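Local structure of putative capsular polysaccharide biosynthesis protein (Streptococcus pneumoniae serotype 4, 6EWJ) at residues A[48-52]-A[275-281]; A[55-61]-A[213-219]. The protein binds pyridoxal phosphate and probably acts as a sugar aminotransferase in pneumococcal teichoic acid biosynthesis. All coordinates share one frame. Residue numbers count along the deposited sequence, not the author numbering.

In the fold
Helix 40-53 leads almost directly into strand 58-61, so residues 48-52 of contact 1 and 55-61 of contact 2 are near neighbours along the chain. Strand 58-61 is the outermost strand on its side of the large sheet. The chain then builds the parallel part of that sheet before strand 213-217 returns beside strand 58-61 and closes contact 2. Continuing to the long helix 268-299, it closes contact 1, whose longer loop thus encloses that of contact 2. The contacts, with centres about 13 Å apart, touch through Ser50 OG and Thr58 OG1 (2.7 Å), a probable hydrogen bond, and Leu49 CD1 against Cys60 SG (3.8 Å). Helix 40-53 thereby links the sheet edge to helix 268-299.

Contact 1. Residues A[48-52]-A[275-281]; sequences RLSLY and LVQLDRY
Helix 40-53 (segment 48-52) packs beside the long helix 268-299 (275-281) in near-parallel helix packing, the segment axes 28° apart in direction and 11.5 Å apart at closest approach. Arg48 lies opposite Leu275 (CA-CA 8.1 Å) and Leu49 opposite Leu278 (CA-CA 8.0 Å). The apolar centre is Leu278 (chi1 t, chi2 p), which points into the gap: its CD2 meets Arg48 CB at 3.6 Å, while its CD1 lies 4.1 Å from Leu49 CD2 and 4.1 Å from Tyr52 CG, over one face of the Tyr52 ring. Tyr52 and Tyr281, both chi1 t, meet obliquely with centroids 6.0 Å apart and planes at 70°; Tyr52 OH sits 3.2 Å from Tyr281 CD2. Tyr281 OH is hydrogen-bonded to Leu181 O, and the Tyr281 side chain is about 7 Å from that of Lys205, predicted to carry the cofactor, not attached here. Polar contacts come from Arg48 (chi1 m, chi2 t, chi3 p): NH1 donates to Leu275 O at 2.9 Å, and NH2 forms a salt bridge with Asp279 OD1 at 2.6 Å, weak as a hydrogen bond. The guanidinium thus spends its polar groups on the more exposed side, while Leu278 fills the buried apolar centre.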
ATOM      1  N   ARG A  48     -18.583  11.447  -2.661  1.00 22.44           N
ATOM      2  CA  ARG A  48     -19.658  11.094  -1.740  1.00 23.10           C
ATOM      3  C   ARG A  48     -19.225  11.115  -0.254  1.00 22.39           C
ATOM      4  O   ARG A  48     -19.966  11.550   0.609  1.00 21.60           O
ATOM      5  CB  ARG A  48     -20.254   9.742  -2.134  1.00 24.03           C
ATOM      6  CG  ARG A  48     -21.006   9.776  -3.472  1.00 26.20           C
ATOM      7  CD  ARG A  48     -21.682   8.456  -3.767  1.00 27.34           C
ATOM      8  NE  ARG A  48     -22.592   8.149  -2.669  1.00 29.14           N
ATOM      9  CZ  ARG A  48     -22.994   6.930  -2.291  1.00 30.14           C
ATOM     10  NH1 ARG A  48     -22.624   5.831  -2.960  1.00 30.05           N
ATOM     11  NH2 ARG A  48     -23.822   6.819  -1.255  1.00 30.67           N
ATOM     12  N   LEU A  49     -18.010  10.630   0.014  1.00 21.26           N
ATOM     13  CA  LEU A  49     -17.493  10.632   1.366  1.00 21.03           C
ATOM     14  C   LEU A  49     -17.290  12.063   1.907  1.00 21.12           C
ATOM     15  O   LEU A  49     -17.609  12.328   3.069  1.00 20.75           O
ATOM     16  CB  LEU A  49     -16.180   9.804   1.437  1.00 20.50           C
ATOM     17  CG  LEU A  49     -16.321   8.297   1.449  1.00 20.67           C
ATOM     18  CD1 LEU A  49     -14.906   7.660   1.433  1.00 20.29           C
ATOM     19  CD2 LEU A  49     -17.084   7.821   2.681  1.00 21.24           C
ATOM     20  N   SER A  50     -16.786  12.951   1.039  1.00 21.54           N
ATOM     21  CA  SER A  50     -16.593  14.384   1.364  1.00 22.47           C
ATOM     22  C   SER A  50     -17.909  15.062   1.784  1.00 23.73           C
ATOM     23  O   SER A  50     -17.968  15.743   2.799  1.00 23.90           O
ATOM     24  CB  SER A  50     -15.984  15.149   0.203  1.00 22.49           C
ATOM     25  OG  SER A  50     -14.679  14.718  -0.098  1.00 22.45           O
ATOM     26  N   LEU A  51     -18.968  14.781   1.033  1.00 24.78           N
ATOM     27  CA  LEU A  51     -20.300  15.242   1.419  1.00 26.36           C
ATOM     28  C   LEU A  51     -20.740  14.658   2.757  1.00 25.57           C
ATOM     29  O   LEU A  51     -21.310  15.377   3.611  1.00 25.75           O
ATOM     30  CB  LEU A  51     -21.341  14.933   0.346  1.00 27.81           C
ATOM     31  CG  LEU A  51     -21.112  15.650  -0.970  1.00 29.23           C
ATOM     32  CD1 LEU A  51     -21.948  14.985  -2.049  1.00 30.48           C
ATOM     33  CD2 LEU A  51     -21.453  17.150  -0.912  1.00 30.89           C
ATOM     34  N   TYR A  52     -20.523  13.366   2.936  1.00 24.56           N
ATOM     35  CA  TYR A  52     -20.884  12.682   4.185  1.00 24.53           C
ATOM     36  C   TYR A  52     -20.126  13.236   5.398  1.00 24.06           C
ATOM     37  O   TYR A  52     -20.730  13.405   6.469  1.00 24.51           O
ATOM     38  CB  TYR A  52     -20.698  11.159   4.064  1.00 24.06           C
ATOM     39  CG  TYR A  52     -21.173  10.363   5.245  1.00 23.84           C
ATOM     40  CD1 TYR A  52     -22.515  10.118   5.453  1.00 25.22           C
ATOM     41  CD2 TYR A  52     -20.270   9.821   6.154  1.00 23.49           C
ATOM     42  CE1 TYR A  52     -22.971   9.391   6.566  1.00 25.38           C
ATOM     43  CE2 TYR A  52     -20.716   9.086   7.253  1.00 23.29           C
ATOM     44  CZ  TYR A  52     -22.076   8.890   7.456  1.00 24.15           C
ATOM     45  OH  TYR A  52     -22.535   8.163   8.562  1.00 23.83           O
ATOM     46  N   LEU A 275     -18.938   2.305  -2.218  1.00 20.29           N
ATOM     47  CA  LEU A 275     -20.115   3.044  -2.691  1.00 21.31           C
ATOM     48  C   LEU A 275     -21.412   2.447  -2.140  1.00 22.26           C
ATOM     49  O   LEU A 275     -22.345   3.179  -1.761  1.00 22.52           O
ATOM     50  CB  LEU A 275     -20.163   3.069  -4.213  1.00 22.06           C
ATOM     51  CG  LEU A 275     -19.096   3.890  -4.927  1.00 22.13           C
ATOM     52  CD1 LEU A 275     -19.100   3.604  -6.431  1.00 22.62           C
ATOM     53  CD2 LEU A 275     -19.259   5.381  -4.688  1.00 22.50           C
ATOM     54  N   VAL A 276     -21.479   1.118  -2.183  1.00 22.58           N
ATOM     55  CA  VAL A 276     -22.640   0.370  -1.722  1.00 23.72           C
ATOM     56  C   VAL A 276     -22.740   0.441  -0.184  1.00 23.30           C
ATOM     57  O   VAL A 276     -23.821   0.683   0.354  1.00 23.90           O
ATOM     58  CB  VAL A 276     -22.605  -1.100  -2.219  1.00 24.06           C
ATOM     59  CG1 VAL A 276     -23.709  -1.931  -1.565  1.00 25.02           C
ATOM     60  CG2 VAL A 276     -22.802  -1.120  -3.721  1.00 24.45           C
ATOM     61  N   GLN A 277     -21.599   0.247   0.491  1.00 22.68           N
ATOM     62  CA  GLN A 277     -21.523   0.389   1.943  1.00 22.52           C
ATOM     63  C   GLN A 277     -22.044   1.767   2.389  1.00 22.72           C
ATOM     64  O   GLN A 277     -22.793   1.888   3.396  1.00 22.18           O
ATOM     65  CB  GLN A 277     -20.098   0.171   2.439  1.00 21.84           C
ATOM     66  CG  GLN A 277     -19.630  -1.277   2.344  1.00 22.31           C
ATOM     67  CD  GLN A 277     -19.905  -2.098   3.593  1.00 22.81           C
ATOM     68  OE1 GLN A 277     -19.389  -1.789   4.664  1.00 23.31           O
ATOM     69  NE2 GLN A 277     -20.691  -3.139   3.466  1.00 23.85           N
ATOM     70  N   LEU A 278     -21.676   2.795   1.622  1.00 22.58           N
ATOM     71  CA  LEU A 278     -22.074   4.146   1.932  1.00 23.39           C
ATOM     72  C   LEU A 278     -23.606   4.325   1.772  1.00 24.55           C
ATOM     73  O   LEU A 278     -24.215   4.926   2.624  1.00 24.01           O
ATOM     74  CB  LEU A 278     -21.262   5.184   1.152  1.00 23.56           C
ATOM     75  CG  LEU A 278     -21.469   6.620   1.671  1.00 24.78           C
ATOM     76  CD1 LEU A 278     -20.999   6.814   3.108  1.00 24.46           C
ATOM     77  CD2 LEU A 278     -20.748   7.580   0.734  1.00 25.15           C
ATOM     78  N   ASP A 279     -24.217   3.718   0.755  1.00 25.50           N
ATOM     79  CA  ASP A 279     -25.709   3.695   0.624  1.00 27.36           C
ATOM     80  C   ASP A 279     -26.344   2.992   1.822  1.00 28.14           C
ATOM     81  O   ASP A 279     -27.311   3.457   2.419  1.00 28.72           O
ATOM     82  CB  ASP A 279     -26.138   2.915  -0.612  1.00 27.99           C
ATOM     83  CG  ASP A 279     -25.765   3.595  -1.900  1.00 28.10           C
ATOM     84  OD1 ASP A 279     -25.353   4.766  -1.894  1.00 28.26           O
ATOM     85  OD2 ASP A 279     -25.869   2.939  -2.933  1.00 29.06           O
ATOM     86  N   ARG A 280     -25.735   1.859   2.176  1.00 27.82           N
ATOM     87  CA  ARG A 280     -26.185   1.050   3.310  1.00 28.01           C
ATOM     88  C   ARG A 280     -25.922   1.652   4.684  1.00 27.15           C
ATOM     89  O   ARG A 280     -26.533   1.210   5.645  1.00 27.37           O
ATOM     90  CB  ARG A 280     -25.530  -0.349   3.243  1.00 27.90           C
ATOM     91  CG  ARG A 280     -26.038  -1.161   2.063  1.00 28.64           C
ATOM     92  CD  ARG A 280     -25.363  -2.502   2.023  1.00 28.59           C
ATOM     93  NE  ARG A 280     -25.855  -3.296   3.128  1.00 28.62           N
ATOM     94  CZ  ARG A 280     -25.181  -4.237   3.771  1.00 28.82           C
ATOM     95  NH1 ARG A 280     -23.919  -4.548   3.462  1.00 28.11           N
ATOM     96  NH2 ARG A 280     -25.789  -4.875   4.771  1.00 29.81           N
ATOM     97  N   TYR A 281     -25.039   2.645   4.773  1.00 26.19           N
ATOM     98  CA  TYR A 281     -24.471   3.070   6.054  1.00 25.81           C
ATOM     99  C   TYR A 281     -25.453   3.645   7.115  1.00 26.23           C
ATOM    100  O   TYR A 281     -25.380   3.220   8.254  1.00 25.13           O
ATOM    101  CB  TYR A 281     -23.267   3.999   5.869  1.00 24.92           C
ATOM    102  CG  TYR A 281     -22.289   3.956   7.057  1.00 24.36           C
ATOM    103  CD1 TYR A 281     -21.793   2.757   7.516  1.00 23.98           C
ATOM    104  CD2 TYR A 281     -21.834   5.131   7.639  1.00 24.01           C
ATOM    105  CE1 TYR A 281     -20.932   2.720   8.606  1.00 24.38           C
ATOM    106  CE2 TYR A 281     -20.984   5.127   8.703  1.00 23.78           C
ATOM    107  CZ  TYR A 281     -20.509   3.916   9.182  1.00 23.97           C
ATOM    108  OH  TYR A 281     -19.653   3.902  10.226  1.00 23.99           O
TER

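Contact 2. Residues A[55-61]-A[213-219]; sequences TPKTVCL and GSATWKA
Strand 58-61, at the edge of the large mixed sheet of this PLP-dependent aminotransferase family, pairs antiparallel with strand 213-217, their directions 157° apart. Val59-Ala215 and Leu61-Gly213 are hydrogen-bonded pairs. Val59 N donates to Ala215 O (2.8 Å) and Ala215 N to Val59 O (2.9 Å); Leu61 N donates to Gly213 O (2.7 Å) and Gly213 N to Leu61 O (2.9 Å). Between them, Cys60-Ser214 is a non-hydrogen-bonded pair, CA-CA 4.3 Å; on the outer side, Cys60 N is satisfied by Glu46 OE2. Ser214 and Thr216 make backbone hydrogen bonds to Phe199 and Thr197 of strand 196-200. Gly213 lies close to Ala64 and Ser200, which bind pyridoxal phosphate in another structure of this protein. Trp217 (chi1 p) brings CZ2 to 3.6 Å from Lys57 CB, its NE1 hydrogen-bonded to Asp225 OD1. Lys57 NZ forms a salt bridge with Glu226 OE2, and Thr58 OG1 hydrogen-bonds Ser50 OG. Thr216 OG1 (chi1 t) donates to Lys57 O (2.6 Å) and is a possible hydrogen-bond partner of Thr55 OG1 (2.8 Å), which also meets Thr53 OG1.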
ATOM      1  N   THR A  55     -16.530  17.729   4.389  1.00 25.53           N
ATOM      2  CA  THR A  55     -15.198  18.241   4.080  1.00 25.43           C
ATOM      3  C   THR A  55     -15.129  18.460   2.603  1.00 25.51           C
ATOM      4  O   THR A  55     -15.943  17.901   1.876  1.00 25.68           O
ATOM      5  CB  THR A  55     -14.093  17.245   4.503  1.00 24.65           C
ATOM      6  OG1 THR A  55     -14.420  15.936   4.019  1.00 24.17           O
ATOM      7  CG2 THR A  55     -13.950  17.231   6.000  1.00 24.54           C
ATOM      8  N   PRO A  56     -14.179  19.275   2.138  1.00 25.85           N
ATOM      9  CA  PRO A  56     -14.189  19.616   0.700  1.00 26.19           C
ATOM     10  C   PRO A  56     -13.666  18.539  -0.196  1.00 25.22           C
ATOM     11  O   PRO A  56     -14.158  18.371  -1.311  1.00 25.20           O
ATOM     12  CB  PRO A  56     -13.332  20.901   0.617  1.00 27.25           C
ATOM     13  CG  PRO A  56     -12.518  20.897   1.836  1.00 27.27           C
ATOM     14  CD  PRO A  56     -13.347  20.204   2.909  1.00 26.65           C
ATOM     15  N   LYS A  57     -12.673  17.786   0.278  1.00 23.87           N
ATOM     16  CA  LYS A  57     -12.049  16.768  -0.564  1.00 23.58           C
ATOM     17  C   LYS A  57     -11.661  15.587   0.295  1.00 21.65           C
ATOM     18  O   LYS A  57     -11.304  15.778   1.454  1.00 20.49           O
ATOM     19  CB  LYS A  57     -10.771  17.290  -1.202  1.00 24.47           C
ATOM     20  CG  LYS A  57     -10.874  18.494  -2.106  1.00 26.32           C
ATOM     21  CD  LYS A  57     -11.645  18.243  -3.389  1.00 28.13           C
ATOM     22  CE  LYS A  57     -10.894  17.375  -4.388  1.00 28.21           C
ATOM     23  NZ  LYS A  57     -11.511  17.524  -5.756  1.00 29.59           N
ATOM     24  N   THR A  58     -11.737  14.386  -0.292  1.00 20.59           N
ATOM     25  CA  THR A  58     -11.271  13.165   0.388  1.00 19.73           C
ATOM     26  C   THR A  58     -10.311  12.407  -0.550  1.00 19.58           C
ATOM     27  O   THR A  58     -10.502  12.419  -1.785  1.00 19.72           O
ATOM     28  CB  THR A  58     -12.452  12.307   0.772  1.00 19.43           C
ATOM     29  OG1 THR A  58     -13.305  13.084   1.634  1.00 19.68           O
ATOM     30  CG2 THR A  58     -12.036  11.043   1.478  1.00 18.78           C
ATOM     31  N   VAL A  59      -9.290  11.808   0.043  1.00 18.73           N
ATOM     32  CA  VAL A  59      -8.279  11.006  -0.686  1.00 18.96           C
ATOM     33  C   VAL A  59      -8.431   9.580  -0.204  1.00 18.27           C
ATOM     34  O   VAL A  59      -8.199   9.285   0.972  1.00 17.88           O
ATOM     35  CB  VAL A  59      -6.861  11.489  -0.411  1.00 19.14           C
ATOM     36  CG1 VAL A  59      -5.846  10.627  -1.187  1.00 19.46           C
ATOM     37  CG2 VAL A  59      -6.725  12.942  -0.762  1.00 20.15           C
ATOM     38  N   CYS A  60      -8.937   8.731  -1.080  1.00 18.58           N
ATOM     39  CA  CYS A  60      -9.211   7.349  -0.732  1.00 18.13           C
ATOM     40  C   CYS A  60      -7.926   6.578  -1.009  1.00 18.09           C
ATOM     41  O   CYS A  60      -7.279   6.782  -2.053  1.00 17.42           O
ATOM     42  CB  CYS A  60     -10.325   6.765  -1.557  1.00 19.13           C
ATOM     43  SG  CYS A  60     -11.943   7.127  -0.885  1.00 21.40           S
ATOM     44  N   LEU A  61      -7.533   5.754  -0.031  1.00 17.27           N
ATOM     45  CA  LEU A  61      -6.253   5.049  -0.086  1.00 17.11           C
ATOM     46  C   LEU A  61      -6.444   3.602   0.381  1.00 16.45           C
ATOM     47  O   LEU A  61      -7.573   3.153   0.706  1.00 16.06           O
ATOM     48  CB  LEU A  61      -5.261   5.784   0.808  1.00 17.67           C
ATOM     49  CG  LEU A  61      -4.948   7.267   0.549  1.00 18.13           C
ATOM     50  CD1 LEU A  61      -4.235   7.902   1.718  1.00 18.60           C
ATOM     51  CD2 LEU A  61      -4.142   7.408  -0.693  1.00 19.26           C
ATOM     52  N   GLY A 213      -8.920   2.974   3.314  1.00 15.81           N
ATOM     53  CA  GLY A 213      -9.100   4.066   4.201  1.00 15.45           C
ATOM     54  C   GLY A 213      -9.031   5.348   3.437  1.00 15.58           C
ATOM     55  O   GLY A 213      -9.022   5.366   2.159  1.00 15.14           O
ATOM     56  N   SER A 214      -9.112   6.433   4.191  1.00 15.45           N
ATOM     57  CA  SER A 214      -9.059   7.738   3.588  1.00 15.91           C
ATOM     58  C   SER A 214      -8.405   8.774   4.467  1.00 15.90           C
ATOM     59  O   SER A 214      -8.420   8.654   5.700  1.00 17.08           O
ATOM     60  CB  SER A 214     -10.498   8.194   3.174  1.00 16.02           C
ATOM     61  OG  SER A 214     -11.283   8.504   4.338  1.00 15.77           O
ATOM     62  N   ALA A 215      -7.946   9.832   3.815  1.00 16.44           N
ATOM     63  CA  ALA A 215      -7.536  11.094   4.436  1.00 16.98           C
ATOM     64  C   ALA A 215      -8.445  12.220   3.975  1.00 17.64           C
ATOM     65  O   ALA A 215      -8.760  12.364   2.784  1.00 17.99           O
ATOM     66  CB  ALA A 215      -6.124  11.451   4.041  1.00 17.52           C
ATOM     67  N   THR A 216      -8.822  13.053   4.914  1.00 18.48           N
ATOM     68  CA  THR A 216      -9.490  14.281   4.601  1.00 19.93           C
ATOM     69  C   THR A 216      -9.049  15.376   5.582  1.00 20.98           C
ATOM     70  O   THR A 216      -8.251  15.127   6.500  1.00 20.89           O
ATOM     71  CB  THR A 216     -11.029  14.083   4.576  1.00 20.17           C
ATOM     72  OG1 THR A 216     -11.674  15.227   3.983  1.00 20.41           O
ATOM     73  CG2 THR A 216     -11.580  13.831   5.998  1.00 19.96           C
ATOM     74  N   TRP A 217      -9.589  16.580   5.374  1.00 22.11           N
ATOM     75  CA  TRP A 217      -9.235  17.738   6.152  1.00 23.47           C
ATOM     76  C   TRP A 217     -10.423  18.674   6.221  1.00 24.80           C
ATOM     77  O   TRP A 217     -11.198  18.778   5.272  1.00 25.21           O
ATOM     78  CB  TRP A 217      -8.011  18.474   5.584  1.00 24.19           C
ATOM     79  CG  TRP A 217      -8.138  18.895   4.147  1.00 24.52           C
ATOM     80  CD1 TRP A 217      -8.604  20.114   3.668  1.00 26.17           C
ATOM     81  CD2 TRP A 217      -7.779  18.123   3.014  1.00 23.97           C
ATOM     82  NE1 TRP A 217      -8.568  20.119   2.281  1.00 26.15           N
ATOM     83  CE2 TRP A 217      -8.055  18.904   1.864  1.00 25.34           C
ATOM     84  CE3 TRP A 217      -7.280  16.821   2.848  1.00 23.57           C
ATOM     85  CZ2 TRP A 217      -7.826  18.426   0.586  1.00 25.04           C
ATOM     86  CZ3 TRP A 217      -7.059  16.341   1.544  1.00 23.23           C
ATOM     87  CH2 TRP A 217      -7.333  17.143   0.448  1.00 23.95           C
ATOM     88  N   LYS A 218     -10.549  19.383   7.326  1.00 26.32           N
ATOM     89  CA  LYS A 218     -11.645  20.326   7.423  1.00 28.40           C
ATOM     90  C   LYS A 218     -11.340  21.592   6.602  1.00 29.14           C
ATOM     91  O   LYS A 218     -10.186  21.979   6.421  1.00 28.93           O
ATOM     92  CB  LYS A 218     -12.005  20.601   8.884  1.00 29.83           C
ATOM     93  CG  LYS A 218     -11.150  21.606   9.616  1.00 31.35           C
ATOM     94  CD  LYS A 218     -11.674  21.706  11.050  1.00 32.65           C
ATOM     95  CE  LYS A 218     -10.932  22.756  11.847  1.00 34.44           C
ATOM     96  NZ  LYS A 218     -11.370  22.646  13.261  1.00 35.74           N
ATOM     97  N   ALA A 219     -12.401  22.214   6.092  1.00 30.16           N
ATOM     98  CA  ALA A 219     -12.270  23.451   5.335  1.00 31.42           C
ATOM     99  C   ALA A 219     -11.484  24.456   6.170  1.00 32.62           C
ATOM    100  O   ALA A 219     -11.770  24.655   7.337  1.00 32.69           O
ATOM    101  CB  ALA A 219     -13.649  24.013   4.970  1.00 32.30           C
TER